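Side-chain contacts in Lmo0305 protein (Listeria monocytogenes, PDB 3PJ0), which is a pyridoxal-phosphate protein of the beta-eliminating lyase family, with the fold-type I architecture and its cofactor covalently attached: residues A[58-63]-A[180-185]; A[271-276]-A[346-351]. All blocks are in the same frame, centred on the assembly; numbering follows the deposited sequence.

Contact 1 of 2, residues A[58-63]-A[180-185]; sequences AKILGK and RLWEIT
Leu-61 and Leu-181 meet methyl to methyl, CD2 of Leu-61 lying 3.9 Å from CD2 of Leu-181, as the two side chains run antiparallel alongside one another. The same methyl of Leu-61 also reaches CH2 of Trp-182 at 3.9 Å, approaching the indole obliquely. With chi1 at -55°, CG of Leu-61 is trans to the carbonyl carbon, which sends the branched end across the gap although the CB does not point straight at it. This side is closely filled: Val-202 and Val-204 of strand 201-205, Ala-219 and Cys-196 also touch Leu-61. In the large domain of a fold-type I protein, helix 48-61 thus packs against both the mixed seven-stranded sheet and the turn that follows strand 173-178. Arg-180, in that turn, has its NH1 hydrogen-bonded to O3 of the cofactor-bearing residue at position 208. Trp-182 is held by a hydrogen bond from NE1 to the carbonyl O of Ser-205 and an edge-to-face contact with Phe-253. Toward the partly exposed side the packing thins to Ile-60, whose CG2 reaches the indole edge near the ring plane, 3.9 Å from CZ3 of Trp-182. After Leu-61 the chain leaves helical geometry at Gly-62 in a Schellman motif, with Lys-63 N bonded to Ala-58 O at 3.0 Å and Gly-62 N to Lys-59 O at 3.1 Å.

Contact 2 of 2, residues A[271-276]-A[346-351]; sequences AERFNS and KNLELV
Arg-273 NH2 donates to OE2 of Glu-349 in a bond 3.1 Å long and fairly straight at 160°, the core of a salt bridge between helices 260-275 and 345-358. From the topology, both helices probably belong to the small C-terminal domain of the fold, where Ala-271 and Phe-274 touch strand 280-283 of the four-stranded antiparallel sheet. Two weak bonds from NH1 of Arg-273 accompany the first, one to OE2 of Glu-349 and one to its OE1, the latter spanning 3.3 Å. The pairing is not a flat, two-pronged one: OE2 lies in the guanidinium plane, yet NH2 meets that oxygen from well above the carboxylate plane, and the two groups are turned 53° apart. Arg-273 bridges the gap with a stretched-out chain. Glu-349 instead folds over at chi2 (-59°), which brings back toward the arginine a chain that starts out pointing away from it. Arg-273 is modelled in two conformers; the bridge is described for one, and its permanence is uncertain. Deeper in, the buried ring of Phe-274 meets that of Phe-352 edge-to-face and joins the same two helices. In the conformer described, Leu-348 lies over one guanidinium face, its CG 4.4 Å from CZ of Arg-273.

Both segments of contact 1 precede those of contact 2 in the chain. The centres of the two contacts lie 32 Å apart and their nearest atoms about 13 Å, without touching. Contact 1, its centre 13 Å from the chain centre, joins helix 48-61 to the turn after strand 173-178, beside the seven-stranded sheet. Contact 2, its centre 25 Å from that of the chain, joins helices 260-275 and 345-358, the former of which also packs on strand 280-283 of the four-stranded antiparallel sheet. Contact 1 thus lies in the large, cofactor-bearing domain and contact 2 probably in the smaller C-terminal one, so each ties together its own part of the fold.

Contact 1 of 2, residues A[58-63]-A[180-185]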
ATOM      1  N   ALA A  58      -5.248 -19.045   1.425  1.00 11.24           N
ATOM      2  CA  ALA A  58      -6.129 -19.632   0.420  1.00 11.82           C
ATOM      3  C   ALA A  58      -6.639 -20.995   0.912  1.00 12.69           C
ATOM      4  O   ALA A  58      -7.819 -21.272   0.796  1.00 12.93           O
ATOM      5  CB  ALA A  58      -5.439 -19.756  -0.965  1.00 11.08           C
ATOM      6  N   LYS A  59      -5.763 -21.822   1.480  1.00 13.18           N
ATOM      7  CA  LYS A  59      -6.172 -23.137   1.999  1.00 14.26           C
ATOM      8  C   LYS A  59      -7.184 -23.017   3.171  1.00 13.56           C
ATOM      9  O   LYS A  59      -8.184 -23.744   3.230  1.00 12.26           O
ATOM     10  CB  LYS A  59      -4.946 -23.946   2.408  1.00 14.82           C
ATOM     11  CG  LYS A  59      -5.242 -25.334   2.925  1.00 18.72           C
ATOM     12  CD  LYS A  59      -3.958 -26.084   3.150  1.00 21.24           C
ATOM     13  CE  LYS A  59      -4.192 -27.526   3.526  1.00 25.28           C
ATOM     14  NZ  LYS A  59      -2.890 -28.204   3.802  1.00 29.52           N
ATOM     15  N   ILE A  60      -6.930 -22.074   4.080  1.00 12.99           N
ATOM     16  CA  ILE A  60      -7.846 -21.808   5.210  1.00 12.68           C
ATOM     17  C   ILE A  60      -9.246 -21.334   4.742  1.00 11.74           C
ATOM     18  O   ILE A  60     -10.259 -21.695   5.317  1.00 10.77           O
ATOM     19  CB  ILE A  60      -7.230 -20.771   6.172  1.00 12.48           C
ATOM     20  CG1 ILE A  60      -6.134 -21.435   7.022  1.00 15.11           C
ATOM     21  CG2 ILE A  60      -8.281 -20.194   7.088  1.00 14.75           C
ATOM     22  CD1 ILE A  60      -5.176 -20.440   7.672  1.00 14.50           C
ATOM     23  N   LEU A  61      -9.278 -20.579   3.657  1.00 11.32           N
ATOM     24  CA  LEU A  61     -10.533 -20.114   3.089  1.00 11.20           C
ATOM     25  C   LEU A  61     -11.147 -21.055   2.061  1.00 11.25           C
ATOM     26  O   LEU A  61     -12.266 -20.805   1.573  1.00 10.12           O
ATOM     27  CB  LEU A  61     -10.340 -18.744   2.470  1.00 10.68           C
ATOM     28  CG  LEU A  61      -9.757 -17.647   3.386  1.00 10.97           C
ATOM     29  CD1 LEU A  61      -9.562 -16.369   2.587  1.00 11.77           C
ATOM     30  CD2 LEU A  61     -10.697 -17.458   4.588  1.00 10.98           C
ATOM     31  N   GLY A  62     -10.461 -22.161   1.766  1.00 11.33           N
ATOM     32  CA  GLY A  62     -10.966 -23.156   0.800  1.00 12.25           C
ATOM     33  C   GLY A  62     -11.061 -22.665  -0.640  1.00 12.03           C
ATOM     34  O   GLY A  62     -11.926 -23.098  -1.396  1.00 12.96           O
ATOM     35  N   LYS A  63     -10.149 -21.786  -1.028  1.00 11.63           N
ATOM     36  CA  LYS A  63     -10.121 -21.235  -2.385  1.00 11.76           C
ATOM     37  C   LYS A  63      -8.849 -21.690  -3.111  1.00 12.15           C
ATOM     38  O   LYS A  63      -7.846 -22.061  -2.475  1.00 12.48           O
ATOM     39  CB  LYS A  63     -10.228 -19.703  -2.358  1.00 11.78           C
ATOM     40  CG  LYS A  63     -11.495 -19.143  -1.739  1.00 10.50           C
ATOM     41  CD  LYS A  63     -12.725 -19.687  -2.438  1.00 12.88           C
ATOM     42  CE  LYS A  63     -14.040 -19.235  -1.779  1.00 13.94           C
ATOM     43  NZ  LYS A  63     -15.186 -19.816  -2.579  1.00 13.53           N
ATOM     44  N   ARG A 180     -14.233  -8.922   8.979  1.00  8.90           N
ATOM     45  CA  ARG A 180     -14.397  -9.513  10.325  1.00  9.53           C
ATOM     46  C   ARG A 180     -14.858 -10.963  10.253  1.00  9.52           C
ATOM     47  O   ARG A 180     -15.623 -11.445  11.092  1.00  9.64           O
ATOM     48  CB  ARG A 180     -15.379  -8.675  11.148  1.00  9.29           C
ATOM     49  CG  ARG A 180     -14.848  -7.270  11.497  1.00 10.80           C
ATOM     50  CD  ARG A 180     -15.903  -6.331  12.101  1.00 10.13           C
ATOM     51  NE  ARG A 180     -15.271  -5.032  12.368  1.00 12.25           N
ATOM     52  CZ  ARG A 180     -15.050  -4.091  11.452  1.00 10.86           C
ATOM     53  NH1 ARG A 180     -15.447  -4.238  10.187  1.00 10.98           N
ATOM     54  NH2 ARG A 180     -14.438  -2.971  11.801  1.00 12.63           N
ATOM     55  N   LEU A 181     -14.401 -11.681   9.225  1.00  9.61           N
ATOM     56  CA  LEU A 181     -14.782 -13.096   9.106  1.00  9.24           C
ATOM     57  C   LEU A 181     -14.362 -13.982  10.283  1.00  8.94           C
ATOM     58  O   LEU A 181     -15.132 -14.838  10.735  1.00 10.20           O
ATOM     59  CB  LEU A 181     -14.176 -13.711   7.842  1.00  8.27           C
ATOM     60  CG  LEU A 181     -14.440 -15.210   7.628  1.00  8.92           C
ATOM     61  CD1 LEU A 181     -15.965 -15.517   7.451  1.00  9.35           C
ATOM     62  CD2 LEU A 181     -13.621 -15.662   6.411  1.00  9.41           C
ATOM     63  N   TRP A 182     -13.140 -13.817  10.744  1.00  8.30           N
ATOM     64  CA  TRP A 182     -12.582 -14.675  11.775  1.00  9.16           C
ATOM     65  C   TRP A 182     -13.439 -14.626  13.048  1.00  9.40           C
ATOM     66  O   TRP A 182     -13.638 -15.626  13.726  1.00  9.77           O
ATOM     67  CB  TRP A 182     -11.152 -14.261  12.112  1.00  9.60           C
ATOM     68  CG  TRP A 182     -10.270 -13.959  10.888  1.00  9.33           C
ATOM     69  CD1 TRP A 182      -9.746 -12.741  10.569  1.00 12.66           C
ATOM     70  CD2 TRP A 182      -9.834 -14.855   9.857  1.00  9.67           C
ATOM     71  NE1 TRP A 182      -8.990 -12.821   9.428  1.00 12.56           N
ATOM     72  CE2 TRP A 182      -9.041 -14.099   8.954  1.00 11.68           C
ATOM     73  CE3 TRP A 182     -10.039 -16.212   9.594  1.00  9.12           C
ATOM     74  CZ2 TRP A 182      -8.459 -14.660   7.799  1.00 11.62           C
ATOM     75  CZ3 TRP A 182      -9.455 -16.765   8.462  1.00 12.30           C
ATOM     76  CH2 TRP A 182      -8.661 -15.985   7.587  1.00 11.11           C
ATOM     77  N   GLU A 183     -13.967 -13.442  13.322  1.00  9.36           N
ATOM     78  CA  GLU A 183     -14.764 -13.195  14.507  1.00  9.79           C
ATOM     79  C   GLU A 183     -16.140 -13.865  14.537  1.00 10.28           C
ATOM     80  O   GLU A 183     -16.743 -13.945  15.619  1.00  9.60           O
ATOM     81  CB  GLU A 183     -14.982 -11.681  14.670  1.00  9.65           C
ATOM     82  CG  GLU A 183     -13.745 -10.851  14.898  1.00 11.47           C
ATOM     83  CD  GLU A 183     -13.071 -10.298  13.654  1.00 12.00           C
ATOM     84  OE1 GLU A 183     -12.784 -11.062  12.723  1.00 10.52           O
ATOM     85  OE2 GLU A 183     -12.764  -9.079  13.660  1.00 11.07           O
ATOM     86  N   ILE A 184     -16.659 -14.295  13.378  1.00 10.43           N
ATOM     87  CA  ILE A 184     -18.008 -14.892  13.310  1.00 11.28           C
ATOM     88  C   ILE A 184     -18.075 -16.435  13.292  1.00 11.09           C
ATOM     89  O   ILE A 184     -19.145 -17.012  13.460  1.00 11.34           O
ATOM     90  CB  ILE A 184     -18.825 -14.321  12.109  1.00 11.87           C
ATOM     91  CG1 ILE A 184     -18.327 -14.844  10.745  1.00 13.00           C
ATOM     92  CG2 ILE A 184     -18.828 -12.804  12.136  1.00 12.72           C
ATOM     93  CD1 ILE A 184     -19.117 -14.360   9.568  1.00 12.10           C
ATOM     94  N   THR A 185     -16.952 -17.115  13.136  1.00 11.57           N
ATOM     95  CA  THR A 185     -16.998 -18.588  13.096  1.00 12.05           C
ATOM     96  C   THR A 185     -17.533 -19.191  14.405  1.00 13.06           C
ATOM     97  O   THR A 185     -18.281 -20.155  14.368  1.00 13.83           O
ATOM     98  CB  THR A 185     -15.668 -19.220  12.646  1.00 12.32           C
ATOM     99  OG1 THR A 185     -14.654 -19.010  13.625  1.00 13.58           O
ATOM    100  CG2 THR A 185     -15.222 -18.631  11.317  1.00 10.37           C
TER

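Contact 2 of 2, residues A[271-276]-A[346-351]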
ATOM      1  N   ALA A 271     -21.913  -7.445  27.101  1.00 15.18           N
ATOM      2  CA  ALA A 271     -23.220  -6.955  26.645  1.00 15.79           C
ATOM      3  C   ALA A 271     -24.278  -7.182  27.713  1.00 16.93           C
ATOM      4  O   ALA A 271     -25.110  -6.299  27.974  1.00 16.64           O
ATOM      5  CB  ALA A 271     -23.646  -7.632  25.283  1.00 15.00           C
ATOM      6  N   GLU A 272     -24.255  -8.357  28.362  1.00 17.76           N
ATOM      7  CA  GLU A 272     -25.226  -8.618  29.449  1.00 19.16           C
ATOM      8  C   GLU A 272     -25.144  -7.554  30.527  1.00 18.93           C
ATOM      9  O   GLU A 272     -26.169  -7.115  31.061  1.00 19.91           O
ATOM     10  CB  GLU A 272     -24.992  -9.967  30.145  1.00 20.44           C
ATOM     11  CG  GLU A 272     -25.507 -11.185  29.419  1.00 23.97           C
ATOM     12  CD  GLU A 272     -25.413 -12.446  30.273  1.00 29.98           C
ATOM     13  OE1 GLU A 272     -25.237 -12.336  31.504  1.00 32.58           O
ATOM     14  OE2 GLU A 272     -25.529 -13.561  29.708  1.00 35.60           O
ATOM     15  N   ARG A 273     -23.929  -7.163  30.876  1.00 18.85           N
ATOM     16  CA  ARG A 273     -23.742  -6.154  31.913  1.00 19.28           C
ATOM     17  C   ARG A 273     -24.258  -4.797  31.437  1.00 18.79           C
ATOM     18  O   ARG A 273     -24.947  -4.129  32.188  1.00 20.31           O
ATOM     19  CB  ARG A 273     -22.258  -6.010  32.311  0.62 19.64           C
ATOM     20  CG  ARG A 273     -21.588  -7.238  32.948  0.62 20.63           C
ATOM     21  CD  ARG A 273     -20.068  -6.980  33.102  0.62 23.58           C
ATOM     22  NE  ARG A 273     -19.320  -8.062  33.753  0.62 23.31           N
ATOM     23  CZ  ARG A 273     -18.967  -8.091  35.038  0.62 26.30           C
ATOM     24  NH1 ARG A 273     -19.292  -7.106  35.873  0.62 25.89           N
ATOM     25  NH2 ARG A 273     -18.279  -9.130  35.505  0.62 27.82           N
ATOM     26  N   PHE A 274     -23.980  -4.404  30.195  1.00 17.19           N
ATOM     27  CA  PHE A 274     -24.535  -3.153  29.661  1.00 17.23           C
ATOM     28  C   PHE A 274     -26.077  -3.156  29.668  1.00 17.56           C
ATOM     29  O   PHE A 274     -26.707  -2.220  30.183  1.00 18.55           O
ATOM     30  CB  PHE A 274     -24.006  -2.859  28.246  1.00 16.37           C
ATOM     31  CG  PHE A 274     -22.659  -2.201  28.229  1.00 15.48           C
ATOM     32  CD1 PHE A 274     -22.507  -0.905  28.730  1.00 16.45           C
ATOM     33  CD2 PHE A 274     -21.550  -2.845  27.701  1.00 15.60           C
ATOM     34  CE1 PHE A 274     -21.255  -0.278  28.720  1.00 15.44           C
ATOM     35  CE2 PHE A 274     -20.307  -2.220  27.671  1.00 15.46           C
ATOM     36  CZ  PHE A 274     -20.158  -0.942  28.194  1.00 14.15           C
ATOM     37  N   ASN A 275     -26.675  -4.231  29.158  1.00 17.49           N
ATOM     38  CA  ASN A 275     -28.126  -4.343  29.098  1.00 18.44           C
ATOM     39  C   ASN A 275     -28.778  -4.326  30.474  1.00 20.39           C
ATOM     40  O   ASN A 275     -29.924  -3.900  30.603  1.00 21.18           O
ATOM     41  CB  ASN A 275     -28.547  -5.619  28.343  1.00 18.09           C
ATOM     42  CG  ASN A 275     -28.430  -5.478  26.815  1.00 17.31           C
ATOM     43  OD1 ASN A 275     -29.133  -4.650  26.198  1.00 17.02           O
ATOM     44  ND2 ASN A 275     -27.600  -6.319  26.197  1.00 14.34           N
ATOM     45  N   SER A 276     -28.055  -4.774  31.500  1.00 21.16           N
ATOM     46  CA  SER A 276     -28.586  -4.793  32.865  0.50 22.26           C
ATOM     47  C   SER A 276     -28.742  -3.378  33.432  1.00 23.03           C
ATOM     48  O   SER A 276     -29.428  -3.184  34.441  1.00 23.70           O
ATOM     49  CB  SER A 276     -27.696  -5.649  33.796  0.50 22.41           C
ATOM     50  OG  SER A 276     -26.438  -5.036  34.066  0.50 22.47           O
ATOM     51  N   LYS A 346     -11.976  -6.369  39.959  1.00 28.17           N
ATOM     52  CA  LYS A 346     -12.498  -5.281  40.803  1.00 28.77           C
ATOM     53  C   LYS A 346     -12.821  -4.033  39.998  1.00 28.45           C
ATOM     54  O   LYS A 346     -13.890  -3.440  40.174  1.00 28.56           O
ATOM     55  CB  LYS A 346     -11.491  -4.930  41.916  0.51 29.48           C
ATOM     56  CG  LYS A 346     -11.842  -3.693  42.765  0.51 30.27           C
ATOM     57  CD  LYS A 346     -10.712  -3.336  43.728  0.51 31.36           C
ATOM     58  CE  LYS A 346     -10.980  -2.017  44.452  0.51 32.06           C
ATOM     59  NZ  LYS A 346      -9.920  -1.687  45.453  0.51 32.29           N
ATOM     60  N   ASN A 347     -11.895  -3.634  39.131  1.00 27.24           N
ATOM     61  CA  ASN A 347     -12.086  -2.427  38.327  1.00 27.09           C
ATOM     62  C   ASN A 347     -13.284  -2.584  37.388  1.00 26.36           C
ATOM     63  O   ASN A 347     -14.106  -1.669  37.256  1.00 25.98           O
ATOM     64  CB  ASN A 347     -10.821  -2.086  37.539  1.00 26.52           C
ATOM     65  CG  ASN A 347      -9.608  -1.932  38.423  1.00 27.41           C
ATOM     66  OD1 ASN A 347      -9.188  -2.888  39.082  1.00 28.96           O
ATOM     67  ND2 ASN A 347      -9.008  -0.745  38.413  1.00 25.86           N
ATOM     68  N   LEU A 348     -13.370  -3.756  36.753  1.00 26.19           N
ATOM     69  CA  LEU A 348     -14.463  -4.086  35.828  1.00 25.76           C
ATOM     70  C   LEU A 348     -15.811  -4.028  36.565  1.00 26.48           C
ATOM     71  O   LEU A 348     -16.724  -3.361  36.109  1.00 25.86           O
ATOM     72  CB  LEU A 348     -14.199  -5.458  35.176  1.00 25.55           C
ATOM     73  CG  LEU A 348     -15.204  -6.042  34.177  1.00 26.12           C
ATOM     74  CD1 LEU A 348     -15.474  -5.080  33.015  1.00 26.73           C
ATOM     75  CD2 LEU A 348     -14.701  -7.405  33.659  1.00 25.60           C
ATOM     76  N   GLU A 349     -15.914  -4.678  37.735  1.00 27.54           N
ATOM     77  CA  GLU A 349     -17.150  -4.629  38.551  1.00 28.39           C
ATOM     78  C   GLU A 349     -17.518  -3.200  38.898  1.00 27.85           C
ATOM     79  O   GLU A 349     -18.682  -2.819  38.850  1.00 27.27           O
ATOM     80  CB  GLU A 349     -17.002  -5.382  39.889  1.00 29.79           C
ATOM     81  CG  GLU A 349     -16.875  -6.887  39.773  1.00 33.22           C
ATOM     82  CD  GLU A 349     -18.075  -7.542  39.086  1.00 38.54           C
ATOM     83  OE1 GLU A 349     -19.193  -6.961  39.120  1.00 41.46           O
ATOM     84  OE2 GLU A 349     -17.887  -8.645  38.510  1.00 40.92           O
ATOM     85  N   LEU A 350     -16.504  -2.405  39.228  1.00 27.47           N
ATOM     86  CA  LEU A 350     -16.728  -1.033  39.666  1.00 27.69           C
ATOM     87  C   LEU A 350     -17.314  -0.153  38.564  1.00 26.80           C
ATOM     88  O   LEU A 350     -18.187   0.688  38.839  1.00 26.08           O
ATOM     89  CB  LEU A 350     -15.437  -0.441  40.214  1.00 27.91           C
ATOM     90  CG  LEU A 350     -15.494   0.915  40.912  1.00 29.97           C
ATOM     91  CD1 LEU A 350     -16.480   0.940  42.090  1.00 30.04           C
ATOM     92  CD2 LEU A 350     -14.083   1.261  41.383  1.00 30.93           C
ATOM     93  N   VAL A 351     -16.845  -0.367  37.331  1.00 26.35           N
ATOM     94  CA  VAL A 351     -17.337   0.358  36.163  1.00 26.13           C
ATOM     95  C   VAL A 351     -18.855   0.278  36.068  1.00 26.12           C
ATOM     96  O   VAL A 351     -19.523   1.289  35.897  1.00 26.17           O
ATOM     97  CB  VAL A 351     -16.745  -0.217  34.847  1.00 25.41           C
ATOM     98  CG1 VAL A 351     -17.615   0.173  33.641  1.00 25.43           C
ATOM     99  CG2 VAL A 351     -15.291   0.212  34.690  1.00 25.79           C
TER